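Local coordinates for 39 kDa initiator binding protein (PDB 1PP7), which binds the initiator element of core promoters in Trichomonas vaginalis, here through its N-terminal DNA-binding domain on the ferredoxin initiator, at residues Lys25-Asp29 / Pro30-Phe34; Leu42-Leu45 / Ala46-Gln50. One frame throughout, in Å; residues are numbered along the deposited sequence.

Contact 1: residues Lys25-Asp29 / Pro30-Phe34. With nucleotides of chain A.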
loop_
_atom_site.group_PDB
_atom_site.type_symbol
_atom_site.label_atom_id
_atom_site.label_comp_id
_atom_site.label_asym_id
_atom_site.label_seq_id
_atom_site.Cartn_x
_atom_site.Cartn_y
_atom_site.Cartn_z
ATOM N N LYS C 25 -10.954 -5.857 9.246
ATOM C CA LYS C 25 -10.744 -7.255 8.841
ATOM C C LYS C 25 -11.114 -7.435 7.367
ATOM O O LYS C 25 -12.019 -6.772 6.874
ATOM C CB LYS C 25 -11.593 -8.208 9.734
ATOM C CG LYS C 25 -12.078 -9.556 9.056
ATOM C CD LYS C 25 -11.808 -10.895 9.864
ATOM C CE LYS C 25 -10.294 -11.230 10.096
ATOM N NZ LYS C 25 -10.064 -12.668 10.486
ATOM N N SER C 26 -10.396 -8.315 6.671
ATOM C CA SER C 26 -10.626 -8.632 5.251
ATOM C C SER C 26 -11.735 -9.670 5.100
ATOM O O SER C 26 -11.558 -10.825 5.508
ATOM C CB SER C 26 -9.352 -9.204 4.642
ATOM O OG SER C 26 -8.231 -8.547 5.183
ATOM N N SER C 27 -12.858 -9.270 4.507
ATOM C CA SER C 27 -14.002 -10.170 4.322
ATOM C C SER C 27 -14.348 -10.242 2.841
ATOM O O SER C 27 -13.478 -10.102 1.998
ATOM C CB SER C 27 -15.227 -9.667 5.127
ATOM O OG SER C 27 -15.886 -8.541 4.514
ATOM N N ARG C 28 -15.616 -10.477 2.523
ATOM C CA ARG C 28 -16.026 -10.494 1.129
ATOM C C ARG C 28 -16.263 -9.020 0.657
ATOM O O ARG C 28 -16.336 -8.764 -0.545
ATOM C CB ARG C 28 -17.288 -11.340 0.949
ATOM C CG ARG C 28 -17.212 -12.753 1.528
ATOM C CD ARG C 28 -17.617 -12.764 3.008
ATOM N NE ARG C 28 -16.722 -13.573 3.847
ATOM C CZ ARG C 28 -16.781 -14.901 3.980
ATOM N NH1 ARG C 28 -17.700 -15.619 3.328
ATOM N NH2 ARG C 28 -15.921 -15.521 4.787
ATOM N N ASP C 29 -16.383 -8.058 1.583
ATOM C CA ASP C 29 -16.548 -6.646 1.178
ATOM C C ASP C 29 -15.211 -6.269 0.440
ATOM O O ASP C 29 -14.127 -6.375 1.017
ATOM C CB ASP C 29 -16.798 -5.721 2.405
ATOM C CG ASP C 29 -16.981 -4.242 1.995
ATOM O OD1 ASP C 29 -17.226 -3.290 2.845
ATOM O OD2 ASP C 29 -16.874 -4.022 0.751
ATOM N N PRO C 30 -15.289 -5.848 -0.842
ATOM C CA PRO C 30 -14.125 -5.491 -1.631
ATOM C C PRO C 30 -13.339 -4.343 -1.072
ATOM O O PRO C 30 -12.151 -4.234 -1.396
ATOM C CB PRO C 30 -14.717 -5.164 -3.000
ATOM C CG PRO C 30 -15.972 -5.898 -3.017
ATOM C CD PRO C 30 -16.492 -5.624 -1.649
ATOM N N ASN C 31 -13.966 -3.475 -0.268
ATOM C CA ASN C 31 -13.186 -2.368 0.300
ATOM C C ASN C 31 -12.357 -2.807 1.476
ATOM O O ASN C 31 -11.392 -2.130 1.890
ATOM C CB ASN C 31 -14.065 -1.181 0.682
ATOM C CG ASN C 31 -14.545 -0.416 -0.545
ATOM O OD1 ASN C 31 -15.748 -0.443 -0.906
ATOM N ND2 ASN C 31 -13.596 0.259 -1.224
ATOM N N SER C 32 -12.713 -3.961 2.003
ATOM C CA SER C 32 -11.994 -4.498 3.119
ATOM C C SER C 32 -10.792 -5.334 2.589
ATOM O O SER C 32 -9.931 -5.716 3.392
ATOM C CB SER C 32 -12.935 -5.355 3.998
ATOM O OG SER C 32 -13.127 -6.680 3.478
ATOM N N ARG C 33 -10.717 -5.599 1.272
ATOM C CA ARG C 33 -9.593 -6.379 0.750
ATOM C C ARG C 33 -8.260 -5.624 0.523
ATOM O O ARG C 33 -8.232 -4.408 0.309
ATOM C CB ARG C 33 -10.022 -7.136 -0.495
ATOM C CG ARG C 33 -11.084 -8.107 -0.109
ATOM C CD ARG C 33 -11.553 -8.942 -1.208
ATOM N NE ARG C 33 -10.477 -9.835 -1.600
ATOM C CZ ARG C 33 -10.663 -10.909 -2.365
ATOM N NH1 ARG C 33 -11.884 -11.208 -2.819
ATOM N NH2 ARG C 33 -9.637 -11.701 -2.652
ATOM N N PHE C 34 -7.163 -6.364 0.605
ATOM C CA PHE C 34 -5.798 -5.806 0.473
ATOM C C PHE C 34 -5.542 -4.865 -0.739
ATOM O O PHE C 34 -4.974 -3.799 -0.587
ATOM C CB PHE C 34 -4.785 -6.976 0.477
ATOM C CG PHE C 34 -3.379 -6.541 0.285
ATOM C CD1 PHE C 34 -2.808 -6.524 -0.997
ATOM C CD2 PHE C 34 -2.636 -6.078 1.361
ATOM C CE1 PHE C 34 -1.513 -6.048 -1.200
ATOM C CE2 PHE C 34 -1.335 -5.595 1.142
ATOM C CZ PHE C 34 -0.784 -5.589 -0.157
ATOM P P DC A 6 -7.654 -10.439 0.840
ATOM O OP1 DC A 6 -7.366 -9.104 1.472
ATOM O OP2 DC A 6 -8.120 -10.526 -0.590
ATOM O "O5'" DC A 6 -6.388 -11.410 1.047
ATOM C "C5'" DC A 6 -5.387 -11.178 2.063
ATOM C "C4'" DC A 6 -5.933 -11.448 3.449
ATOM O "O4'" DC A 6 -6.377 -12.819 3.524
ATOM C "C3'" DC A 6 -4.948 -11.274 4.613
ATOM O "O3'" DC A 6 -5.437 -10.379 5.593
ATOM C "C2'" DC A 6 -4.820 -12.645 5.256
ATOM C "C1'" DC A 6 -6.077 -13.356 4.808
ATOM N N1 DC A 6 -5.918 -14.807 4.643
ATOM C C2 DC A 6 -5.799 -15.610 5.779
ATOM O O2 DC A 6 -5.765 -15.075 6.893
ATOM N N3 DC A 6 -5.720 -16.940 5.633
ATOM C C4 DC A 6 -5.733 -17.483 4.404
ATOM N N4 DC A 6 -5.656 -18.802 4.315
ATOM C C5 DC A 6 -5.819 -16.693 3.227
ATOM C C6 DC A 6 -5.905 -15.370 3.392
ATOM P P DA A 5 -12.793 -14.434 -0.867
ATOM O OP1 DA A 5 -13.760 -13.526 -1.507
ATOM O OP2 DA A 5 -12.025 -15.423 -1.677
ATOM O "O5'" DA A 5 -11.747 -13.547 -0.077
ATOM C "C5'" DA A 5 -12.177 -12.696 0.982
ATOM C "C4'" DA A 5 -10.981 -12.335 1.829
ATOM O "O4'" DA A 5 -10.726 -13.406 2.759
ATOM C "C3'" DA A 5 -9.671 -12.148 1.054
ATOM O "O3'" DA A 5 -8.870 -11.118 1.670
ATOM C "C2'" DA A 5 -9.008 -13.500 1.211
ATOM C "C1'" DA A 5 -9.402 -13.816 2.639
ATOM N N9 DA A 5 -9.323 -15.213 3.081
ATOM C C8 DA A 5 -9.164 -16.356 2.325
ATOM N N7 DA A 5 -9.034 -17.453 3.037
ATOM C C5 DA A 5 -9.135 -17.012 4.350
ATOM C C6 DA A 5 -9.031 -17.695 5.580
ATOM N N6 DA A 5 -8.890 -19.041 5.662
ATOM N N1 DA A 5 -9.092 -16.954 6.720
ATOM C C2 DA A 5 -9.287 -15.613 6.614
ATOM N N3 DA A 5 -9.432 -14.861 5.507
ATOM C C4 DA A 5 -9.333 -15.633 4.396
ATOM P P DT A 4 -15.348 -20.256 -0.459
ATOM O OP1 DT A 4 -15.954 -19.930 -1.788
ATOM O OP2 DT A 4 -14.261 -21.277 -0.367
ATOM O "O5'" DT A 4 -14.812 -18.908 0.211
ATOM C "C5'" DT A 4 -15.742 -17.917 0.626
ATOM C "C4'" DT A 4 -14.995 -16.750 1.195
ATOM O "O4'" DT A 4 -14.632 -16.955 2.579
ATOM C "C3'" DT A 4 -13.698 -16.503 0.442
ATOM O "O3'" DT A 4 -13.600 -15.098 0.331
ATOM C "C2'" DT A 4 -12.641 -17.077 1.368
ATOM C "C1'" DT A 4 -13.239 -16.781 2.735
ATOM N N1 DT A 4 -12.810 -17.673 3.827
ATOM C C2 DT A 4 -12.686 -17.146 5.107
ATOM O O2 DT A 4 -12.895 -15.965 5.365
ATOM N N3 DT A 4 -12.300 -18.059 6.072
ATOM C C4 DT A 4 -12.038 -19.408 5.870
ATOM O O4 DT A 4 -11.676 -20.118 6.814
ATOM C C5 DT A 4 -12.211 -19.879 4.508
ATOM C C7 DT A 4 -12.020 -21.336 4.212
ATOM C C6 DT A 4 -12.558 -18.993 3.573
#

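Contact 2: residues Leu42-Leu45 / Ala46-Gln50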
loop_
_atom_site.group_PDB
_atom_site.type_symbol
_atom_site.label_atom_id
_atom_site.label_comp_id
_atom_site.label_asym_id
_atom_site.label_seq_id
_atom_site.Cartn_x
_atom_site.Cartn_y
_atom_site.Cartn_z
ATOM N N LEU C 42 -2.318 4.468 -1.457
ATOM C CA LEU C 42 -1.619 5.017 -2.589
ATOM C C LEU C 42 -2.332 6.313 -3.010
ATOM O O LEU C 42 -1.705 7.386 -3.155
ATOM C CB LEU C 42 -1.704 3.968 -3.668
ATOM C CG LEU C 42 -0.571 3.525 -4.571
ATOM C CD1 LEU C 42 0.769 4.052 -4.178
ATOM C CD2 LEU C 42 -0.627 2.034 -4.613
ATOM N N THR C 43 -3.646 6.222 -3.169
ATOM C CA THR C 43 -4.450 7.351 -3.557
ATOM C C THR C 43 -4.266 8.490 -2.563
ATOM O O THR C 43 -4.026 9.661 -2.947
ATOM C CB THR C 43 -5.933 6.973 -3.626
ATOM O OG1 THR C 43 -6.140 6.036 -4.699
ATOM C CG2 THR C 43 -6.792 8.223 -3.904
ATOM N N TYR C 44 -4.330 8.175 -1.282
ATOM C CA TYR C 44 -4.192 9.254 -0.339
ATOM C C TYR C 44 -2.769 9.806 -0.206
ATOM O O TYR C 44 -2.573 11.003 -0.040
ATOM C CB TYR C 44 -4.739 8.855 1.038
ATOM C CG TYR C 44 -4.300 9.806 2.125
ATOM C CD1 TYR C 44 -3.123 9.562 2.841
ATOM C CD2 TYR C 44 -5.043 10.979 2.425
ATOM C CE1 TYR C 44 -2.685 10.443 3.833
ATOM C CE2 TYR C 44 -4.606 11.882 3.427
ATOM C CZ TYR C 44 -3.423 11.606 4.133
ATOM O OH TYR C 44 -2.959 12.438 5.138
ATOM N N LEU C 45 -1.763 8.962 -0.271
ATOM C CA LEU C 45 -0.460 9.518 -0.102
ATOM C C LEU C 45 -0.182 10.495 -1.235
ATOM O O LEU C 45 0.577 11.438 -1.062
ATOM C CB LEU C 45 0.570 8.400 -0.007
ATOM C CG LEU C 45 0.508 7.633 1.307
ATOM C CD1 LEU C 45 1.470 6.472 1.208
ATOM C CD2 LEU C 45 0.884 8.539 2.508
ATOM N N ALA C 46 -0.859 10.311 -2.367
ATOM C CA ALA C 46 -0.675 11.163 -3.545
ATOM C C ALA C 46 -0.870 12.621 -3.231
ATOM O O ALA C 46 -0.328 13.487 -3.918
ATOM C CB ALA C 46 -1.642 10.754 -4.647
ATOM N N SER C 47 -1.653 12.888 -2.193
ATOM C CA SER C 47 -1.932 14.249 -1.757
ATOM C C SER C 47 -1.153 14.663 -0.485
ATOM O O SER C 47 -1.229 15.821 -0.054
ATOM C CB SER C 47 -3.421 14.394 -1.471
ATOM O OG SER C 47 -3.735 13.746 -0.243
ATOM N N ASN C 48 -0.448 13.725 0.146
ATOM C CA ASN C 48 0.325 14.058 1.347
ATOM C C ASN C 48 1.761 13.662 1.018
ATOM O O ASN C 48 2.163 12.548 1.352
ATOM C CB ASN C 48 -0.179 13.245 2.537
ATOM C CG ASN C 48 0.374 13.731 3.892
ATOM O OD1 ASN C 48 1.491 14.266 3.980
ATOM N ND2 ASN C 48 -0.412 13.507 4.969
ATOM N N PRO C 49 2.527 14.545 0.318
ATOM C CA PRO C 49 3.931 14.395 -0.118
ATOM C C PRO C 49 4.892 14.053 0.999
ATOM O O PRO C 49 5.807 13.251 0.812
ATOM C CB PRO C 49 4.294 15.760 -0.685
ATOM C CG PRO C 49 3.042 16.325 -1.091
ATOM C CD PRO C 49 1.979 15.824 -0.167
ATOM N N GLN C 50 4.690 14.677 2.152
ATOM C CA GLN C 50 5.552 14.473 3.313
ATOM C C GLN C 50 5.366 13.051 3.792
ATOM O O GLN C 50 6.313 12.294 3.872
ATOM C CB GLN C 50 5.220 15.517 4.420
ATOM C CG GLN C 50 5.719 15.202 5.856
ATOM C CD GLN C 50 5.327 16.291 6.914
ATOM O OE1 GLN C 50 4.122 16.515 7.202
ATOM N NE2 GLN C 50 6.347 16.963 7.492
#

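Contact 1: residues Lys25-Asp29 / Pro30-Phe34
Ser26 and Ser32 come together where the chain doubles back between helix 16-23 and helix 34-45, their CA atoms 4.8 Å apart, with Pro30 to Ser32 in helical backbone angles but without regular helical bonding. The hydroxyl of Ser32 ties the loop shut. With chi1 at 81° its OG sits between its own backbone N and carbonyl carbon and reaches back to two points of Lys25-Asp29: Ser27 N points almost straight at it over 2.8 Å, and OG in turn donates to Asp29 O over 2.7 Å. That second bond runs in the carbonyl plane on a lone pair, while Ser32 N comes to the same oxygen from above the plane, so Asp29 O is gripped twice by one residue. Ser27 adds an ST turn, its OG accepting from Asp29 N. The Asp29 carboxylate folds over Pro30 to Asn31, whose N meets OD2 from above the carboxylate plane at 3.1 Å; OD1 is held by a salt bridge to Arg24.

The DNA runs along this loop, touching Ser26 and Ser27 at DA5 of chain A. Arg33 bends at chi3 (68°) and brings NE and NH2 onto one oxygen, OP2 of DC6 of chain A, at 2.7 Å from NE; O5' of DA5 lies over one guanidinium face. The other phosphate oxygen, OP1, takes Phe34 N at 2.9 Å in a nearly straight bond. Arg28 enters the minor groove, with DT4 of chain A over one guanidinium face and NH2 donating to O2 of another thymine. A phosphate gripped by a guanidinium and a backbone amide starting helix 34-45 is probably stabilised further by the helix dipole, and the serine-aspartate network probably helps hold the loop in the shape that presents these donors.

Contact 2: residues Leu42-Leu45 / Ala46-Gln50
Tyr44 O is gripped by two donors of Ser47: the hydroxyl OG lies in the carbonyl plane at 3.0 Å, and the backbone N comes in above that plane at the same distance. A chi1 of 75° turns OG back over the chain to the oxygen its own N already uses, so one serine closes on this carbonyl with both backbone and side chain; Asn48 N adds a weak third bond. Leu45 O takes Asn48 N at 2.8 Å across a type I beta turn, the donor again standing above the carbonyl plane. One step earlier, Ala46 N still reaches Leu42 O in the pattern of the alpha helix, with a weak second bond to Thr43 O, and the Ala46 methyl rests against Thr43 O.

This is a tight turn between two helices: helix 34-45 ends here and helix 49-55 starts after three intervening residues. The domain's family belongs to the helix-turn-helix clan, and its order of helices and strands is consistent with a winged helix whose helix-turn-helix pair would be 69-76 and 80-89, not this corner. Asn48 is the N-cap of helix 49-55, its OD1 accepting from Leu51 N, and Pro49 opens that helix.

The same amide also joins the two helices through its other end. Asn48 ND2 donates to Tyr44 OH at 2.8 Å, along a nearly straight line (163°) that stays in the amide plane. Tyr44 and Asn48 run side by side, both with CG anti to the backbone N, and the ring and amide planes stand 71° apart. With one end bonded to the helix start and the other to the phenol, the amide has its rotation fixed. Leu45 packs on Leu51, Ile55 and Leu57, and Leu42 joins it on Leu57 and Trp59.

In the fold
Contacts 1 and 2 come in series along the chain and sit at the two ends of helix 34-45: residues 25-34 form the loop leading into its first turn, residues 42-50 its last turn and the step into helix 49-55. Their centres lie 22 Å apart and their nearest atoms about 8 Å, without touching. Contact 1 meets the phosphate backbone of the DNA and, through Arg28, a base edge, whereas contact 2 stays about 14 Å from the nucleic acid and packs against strand 57-59. Between them the helix carries His39, a zinc ligand seen in a structure of this protein. A single helix thus runs from the DNA-binding loop to the sheet side of the initiator-binding domain.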